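Long-range contact in Emp47p (form2) (Saccharomyces cerevisiae, PDB 2A70), which takes part in glycoprotein secretion and in nuclear architecture and gene silencing, and is required for exit of EMP46 from the endoplasmic reticulum: residues K60-M65 and T162-D167. Numbering follows the deposited sequence. Where two conformers were deposited one is given.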
loop_
_atom_site.group_PDB
_atom_site.type_symbol
_atom_site.label_atom_id
_atom_site.label_comp_id
_atom_site.label_asym_id
_atom_site.label_seq_id
_atom_site.Cartn_x
_atom_site.Cartn_y
_atom_site.Cartn_z
ATOM N N LYS A 60 0.567 18.392 -6.211
ATOM C CA LYS A 60 0.361 19.545 -7.068
ATOM C C LYS A 60 -0.210 19.163 -8.430
ATOM O O LYS A 60 -0.759 20.017 -9.134
ATOM C CB LYS A 60 1.690 20.311 -7.251
ATOM C CG LYS A 60 2.139 21.064 -5.984
ATOM C CD LYS A 60 1.639 22.489 -6.078
ATOM C CE LYS A 60 2.082 23.352 -4.907
ATOM N NZ LYS A 60 3.576 23.466 -4.915
ATOM N N ASP A 61 -0.048 17.900 -8.824
ATOM C CA ASP A 61 -0.358 17.449 -10.156
ATOM C C ASP A 61 -0.788 15.973 -10.099
ATOM O O ASP A 61 -0.576 15.296 -9.107
ATOM C CB ASP A 61 0.857 17.619 -11.064
ATOM C CG ASP A 61 0.950 19.067 -11.542
ATOM O OD1 ASP A 61 2.036 19.621 -11.325
ATOM O OD2 ASP A 61 -0.120 19.477 -12.074
ATOM N N SER A 62 -1.378 15.508 -11.164
ATOM C CA SER A 62 -1.750 14.108 -11.329
ATOM C C SER A 62 -0.558 13.192 -11.088
ATOM O O SER A 62 0.587 13.580 -11.331
ATOM C CB SER A 62 -2.277 13.906 -12.739
ATOM O OG SER A 62 -3.427 14.746 -12.934
ATOM N N PHE A 63 -0.839 11.960 -10.684
ATOM C CA PHE A 63 0.234 11.021 -10.393
ATOM C C PHE A 63 -0.267 9.576 -10.569
ATOM O O PHE A 63 -1.467 9.314 -10.549
ATOM C CB PHE A 63 0.838 11.217 -8.994
ATOM C CG PHE A 63 -0.105 10.921 -7.863
ATOM C CD1 PHE A 63 -0.160 9.653 -7.315
ATOM C CD2 PHE A 63 -0.963 11.866 -7.307
ATOM C CE1 PHE A 63 -1.007 9.328 -6.295
ATOM C CE2 PHE A 63 -1.824 11.533 -6.251
ATOM C CZ PHE A 63 -1.857 10.261 -5.733
ATOM N N THR A 64 0.730 8.707 -10.618
ATOM C CA THR A 64 0.543 7.270 -10.638
ATOM C C THR A 64 1.489 6.608 -9.609
ATOM O O THR A 64 2.674 6.982 -9.578
ATOM C CB THR A 64 0.917 6.708 -12.014
ATOM O OG1 THR A 64 0.113 7.354 -13.021
ATOM C CG2 THR A 64 0.698 5.200 -12.177
ATOM N N MET A 65 0.965 5.630 -8.896
ATOM C CA MET A 65 1.830 4.793 -8.083
ATOM C C MET A 65 1.569 3.348 -8.444
ATOM O O MET A 65 0.416 2.892 -8.402
ATOM C CB MET A 65 1.474 5.011 -6.626
ATOM C CG MET A 65 2.035 6.175 -5.869
ATOM S SD MET A 65 1.762 5.726 -4.156
ATOM C CE MET A 65 0.017 5.276 -4.138
ATOM N N THR A 162 -3.998 5.587 -9.875
ATOM C CA THR A 162 -3.857 6.810 -10.653
ATOM C C THR A 162 -4.808 7.855 -10.096
ATOM O O THR A 162 -5.918 7.570 -9.644
ATOM C CB THR A 162 -4.119 6.597 -12.158
ATOM O OG1 THR A 162 -5.369 5.917 -12.310
ATOM C CG2 THR A 162 -3.007 5.795 -12.809
ATOM N N TYR A 163 -4.328 9.109 -10.129
ATOM C CA TYR A 163 -5.130 10.237 -9.666
ATOM C C TYR A 163 -5.002 11.314 -10.737
ATOM O O TYR A 163 -3.928 11.875 -10.929
ATOM C CB TYR A 163 -4.656 10.768 -8.320
ATOM C CG TYR A 163 -5.541 11.858 -7.754
ATOM C CD1 TYR A 163 -6.870 11.607 -7.496
ATOM C CD2 TYR A 163 -5.003 13.115 -7.498
ATOM C CE1 TYR A 163 -7.693 12.603 -6.970
ATOM C CE2 TYR A 163 -5.818 14.120 -6.970
ATOM C CZ TYR A 163 -7.155 13.860 -6.711
ATOM O OH TYR A 163 -7.963 14.830 -6.199
ATOM N N ASP A 164 -6.096 11.518 -11.462
ATOM C CA ASP A 164 -6.105 12.296 -12.684
ATOM C C ASP A 164 -6.888 13.596 -12.519
ATOM O O ASP A 164 -8.120 13.642 -12.655
ATOM C CB ASP A 164 -6.660 11.452 -13.846
ATOM C CG ASP A 164 -6.395 12.109 -15.195
ATOM O OD1 ASP A 164 -5.914 13.274 -15.250
ATOM O OD2 ASP A 164 -6.694 11.467 -16.217
ATOM N N LEU A 165 -6.141 14.686 -12.231
ATOM C CA LEU A 165 -6.730 16.001 -12.125
ATOM C C LEU A 165 -7.286 16.487 -13.462
ATOM O O LEU A 165 -8.094 17.395 -13.438
ATOM C CB LEU A 165 -5.697 17.032 -11.622
ATOM C CG LEU A 165 -5.231 16.706 -10.165
ATOM C CD1 LEU A 165 -3.899 17.421 -9.914
ATOM C CD2 LEU A 165 -6.270 17.043 -9.107
ATOM N N GLU A 166 -6.825 15.912 -14.551
ATOM C CA GLU A 166 -7.229 16.339 -15.896
ATOM C C GLU A 166 -8.406 15.490 -16.376
ATOM O O GLU A 166 -8.788 15.639 -17.550
ATOM C CB GLU A 166 -6.076 16.243 -16.883
ATOM C CG GLU A 166 -4.985 17.249 -16.684
ATOM C CD GLU A 166 -4.152 16.989 -15.444
ATOM O OE1 GLU A 166 -3.593 15.878 -15.296
ATOM O OE2 GLU A 166 -4.035 17.953 -14.652
ATOM N N ASP A 167 -9.011 14.681 -15.505
ATOM C CA ASP A 167 -10.205 13.902 -15.830
ATOM C C ASP A 167 -11.168 14.052 -14.651
ATOM O O ASP A 167 -11.758 13.075 -14.209
ATOM C CB ASP A 167 -9.871 12.447 -16.130
ATOM C CG ASP A 167 -10.991 11.676 -16.800
ATOM O OD1 ASP A 167 -12.001 12.301 -17.170
ATOM O OD2 ASP A 167 -10.838 10.449 -16.956
HETATM O O HOH W 1 -1.463 17.449 -13.345
#
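Ser62 shows how a single hydroxyl can tie the residue just before one strand to the turn after its neighbour. Its CB lies 3.2 Å from Tyr163 O, and from there OG, anti to the carbonyl carbon, reaches the 162-167 segment. At this tip OG accepts from Leu165 N at 2.8 Å, a hydrogen bond bent to 144° at the hydrogen, and donates to Glu166 OE1 at 2.6 Å, on the syn side of the carboxylate but 34° out of its plane. The bend of the Glu166 chain at chi2 (71°) folds the acid back to the serine. Its other oxygen, OE2, accepts a hydrogen bond from a water that also donates to Asp61 OD2 and accepts from Ser62 N, a bridge that probably eases the proximity of two acids. An Asx turn shapes this corner: Asp164 OD1 accepts a hydrogen bond from Glu166 N, met from above the carboxylate plane.

Beyond Ser62 the pairing is between adjacent antiparallel strands, 63-72 and 157-164, in one of the two antiparallel sheets of this legume-like lectin fold. Phe63 and Tyr163 form a hydrogen-bonded pair, with Tyr163 N to Phe63 O at 2.9 Å and Phe63 N to Tyr163 O at 3.1 Å. On the same sheet face, Tyr163 CB sits over the Phe63 ring, a CH-pi contact 4.0 Å from its centroid, while the rings themselves meet obliquely. Phe63 also stacks with Phe86 of the other sheet, and Tyr163 meets Phe188 edge-to-face. Across the opposite face, Thr64 and Thr162 make a non-hydrogen-bonded pair, side by side, with Thr162 CG2 3.5 Å from Thr64 OG1, whose hydrogen-bond partner is Gly221 O.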